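Local coordinates for Mll3558 protein (Mesorhizobium loti, PDB 3RD6) that is of unknown function but belongs to the AHA1 (activator of Hsp90 ATPase homolog 1-like) family of the Bet v 1-like superfamily, many members of which bind hydrophobic ligands, at residues I12-P17 / A144-L149. Residues are numbered along the deposited sequence; the frame is centred on the assembly and turned at random.
Sequences IERTYP and ALAAEL
In this Bet v 1-like, helix-grip fold, Tyr-16 and Arg-14 of the first strand meet the C-terminal end of helix 131-148 (Leu-145, Ala-146) and the following Leu-149. Strand 5-16 is an outermost strand of the antiparallel sheet within the chain. The short axes of 12-16 and 144-148 run nearly parallel, at 9°, and come no closer than 9.8 Å. Tyr-16 carries most of the contact between them. CB of Tyr-16 points toward the helix, with CG anti to the carbonyl carbon (chi1 -62°). Ala-146 sits at the ring edge, near the ring plane: CE1 of Tyr-16 lies 3.5 Å from CA of Ala-146 and 3.7 Å from its CB. Leu-145 crosses the tyrosine side chain at about a right angle. Its CD2 methyl approaches OH of Tyr-16 at 3.7 Å. CD2 of Leu-149 meets the ring obliquely, 4.3 Å from CD1 of Tyr-16. Ala-146 has a second neighbour in Arg-14. The arginine chain is extended from CG to NE, and one guanidinium face lies against the alanine methyl, with NH1 of Arg-14 3.6 Å from CB of Ala-146. No hydrogen bond links the two segments. The phenol oxygen of Tyr-16 is instead hydrogen-bonded to the carbonyl oxygen of Leu-142, one turn earlier in the helix. On the strand side, Tyr-16 pairs through its backbone with Thr-114 of strand 113-125. Leu-145 also packs on Ala-26 and Phe-27 of helix 20-28. The contact is therefore mainly apolar, and the small Ala-146 side chain is consistent with the ring edge reaching the helix backbone. The hydroxyl of this buried tyrosine is satisfied by a main-chain carbonyl, which ties the ring tip to the helix.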
loop_
_atom_site.group_PDB
_atom_site.type_symbol
_atom_site.label_atom_id
_atom_site.label_comp_id
_atom_site.label_asym_id
_atom_site.label_seq_id
_atom_site.Cartn_x
_atom_site.Cartn_y
_atom_site.Cartn_z
ATOM N N ILE A 12 -10.113 -7.795 -11.119
ATOM C CA ILE A 12 -10.290 -9.104 -11.720
ATOM C C ILE A 12 -11.304 -9.932 -10.938
ATOM O O ILE A 12 -11.090 -10.245 -9.773
ATOM C CB ILE A 12 -8.946 -9.861 -11.752
ATOM C CG1 ILE A 12 -7.903 -9.018 -12.487
ATOM C CG2 ILE A 12 -9.116 -11.206 -12.423
ATOM C CD1 ILE A 12 -6.494 -9.555 -12.382
ATOM N N GLU A 13 -12.419 -10.268 -11.575
ATOM C CA GLU A 13 -13.436 -11.084 -10.926
ATOM C C GLU A 13 -13.262 -12.510 -11.407
ATOM O O GLU A 13 -12.957 -12.755 -12.577
ATOM C CB GLU A 13 -14.846 -10.604 -11.265
ATOM C CG GLU A 13 -15.216 -9.272 -10.651
ATOM C CD GLU A 13 -15.472 -8.193 -11.690
ATOM O OE1 GLU A 13 -14.564 -7.925 -12.514
ATOM O OE2 GLU A 13 -16.580 -7.611 -11.682
ATOM N N ARG A 14 -13.431 -13.451 -10.491
ATOM C CA ARG A 14 -13.286 -14.855 -10.825
ATOM C C ARG A 14 -13.966 -15.675 -9.746
ATOM O O ARG A 14 -13.595 -15.602 -8.575
ATOM C CB ARG A 14 -11.808 -15.238 -10.914
ATOM C CG ARG A 14 -11.590 -16.584 -11.568
ATOM C CD ARG A 14 -10.120 -16.911 -11.722
ATOM N NE ARG A 14 -9.882 -17.820 -12.842
ATOM C CZ ARG A 14 -10.470 -19.002 -12.993
ATOM N NH1 ARG A 14 -11.342 -19.432 -12.090
ATOM N NH2 ARG A 14 -10.182 -19.752 -14.050
ATOM N N THR A 15 -14.964 -16.459 -10.144
ATOM C CA THR A 15 -15.695 -17.276 -9.193
ATOM C C THR A 15 -15.132 -18.678 -9.082
ATOM O O THR A 15 -14.547 -19.204 -10.030
ATOM C CB THR A 15 -17.167 -17.362 -9.573
ATOM O OG1 THR A 15 -17.688 -16.039 -9.753
ATOM C CG2 THR A 15 -17.953 -18.082 -8.485
ATOM N N TYR A 16 -15.318 -19.272 -7.911
ATOM C CA TYR A 16 -14.826 -20.612 -7.637
ATOM C C TYR A 16 -15.958 -21.448 -7.076
ATOM O O TYR A 16 -16.800 -20.937 -6.340
ATOM C CB TYR A 16 -13.678 -20.554 -6.624
ATOM C CG TYR A 16 -12.481 -19.778 -7.118
ATOM C CD1 TYR A 16 -11.526 -20.382 -7.928
ATOM C CD2 TYR A 16 -12.328 -18.425 -6.814
ATOM C CE1 TYR A 16 -10.444 -19.660 -8.425
ATOM C CE2 TYR A 16 -11.249 -17.691 -7.311
ATOM C CZ TYR A 16 -10.314 -18.316 -8.112
ATOM O OH TYR A 16 -9.251 -17.606 -8.606
ATOM N N PRO A 17 -15.991 -22.745 -7.410
ATOM C CA PRO A 17 -17.037 -23.640 -6.921
ATOM C C PRO A 17 -16.866 -23.852 -5.418
ATOM O O PRO A 17 -17.781 -24.315 -4.734
ATOM C CB PRO A 17 -16.789 -24.906 -7.716
ATOM C CG PRO A 17 -15.301 -24.929 -7.817
ATOM C CD PRO A 17 -14.981 -23.491 -8.179
ATOM N N ALA A 144 -4.469 -20.133 -11.888
ATOM C CA ALA A 144 -3.684 -21.203 -11.276
ATOM C C ALA A 144 -4.293 -21.604 -9.936
ATOM O O ALA A 144 -4.338 -22.785 -9.605
ATOM C CB ALA A 144 -2.257 -20.751 -11.078
ATOM N N LEU A 145 -4.743 -20.615 -9.163
ATOM C CA LEU A 145 -5.375 -20.877 -7.871
ATOM C C LEU A 145 -6.547 -21.825 -8.102
ATOM O O LEU A 145 -6.737 -22.794 -7.357
ATOM C CB LEU A 145 -5.891 -19.581 -7.245
ATOM C CG LEU A 145 -6.814 -19.718 -6.020
ATOM C CD1 LEU A 145 -6.124 -20.447 -4.888
ATOM C CD2 LEU A 145 -7.238 -18.338 -5.570
ATOM N N ALA A 146 -7.320 -21.533 -9.149
ATOM C CA ALA A 146 -8.482 -22.330 -9.521
ATOM C C ALA A 146 -8.161 -23.821 -9.481
ATOM O O ALA A 146 -8.863 -24.603 -8.826
ATOM C CB ALA A 146 -8.971 -21.929 -10.907
ATOM N N ALA A 147 -7.091 -24.205 -10.169
ATOM C CA ALA A 147 -6.671 -25.607 -10.209
ATOM C C ALA A 147 -6.322 -26.145 -8.823
ATOM O O ALA A 147 -6.589 -27.303 -8.517
ATOM C CB ALA A 147 -5.474 -25.769 -11.137
ATOM N N GLU A 148 -5.722 -25.297 -7.993
ATOM C CA GLU A 148 -5.333 -25.678 -6.642
ATOM C C GLU A 148 -6.560 -25.992 -5.779
ATOM O O GLU A 148 -6.440 -26.561 -4.692
ATOM C CB GLU A 148 -4.525 -24.549 -6.000
ATOM C CG GLU A 148 -3.306 -25.008 -5.206
ATOM C CD GLU A 148 -3.653 -25.928 -4.041
ATOM O OE1 GLU A 148 -4.562 -25.590 -3.256
ATOM O OE2 GLU A 148 -3.007 -26.988 -3.907
ATOM N N LEU A 149 -7.741 -25.620 -6.271
ATOM C CA LEU A 149 -8.988 -25.866 -5.548
ATOM C C LEU A 149 -9.843 -26.975 -6.175
ATOM O O LEU A 149 -10.130 -27.968 -5.464
ATOM C CB LEU A 149 -9.806 -24.571 -5.441
ATOM C CG LEU A 149 -9.387 -23.576 -4.350
ATOM C CD1 LEU A 149 -7.980 -23.112 -4.610
ATOM C CD2 LEU A 149 -10.341 -22.392 -4.314
#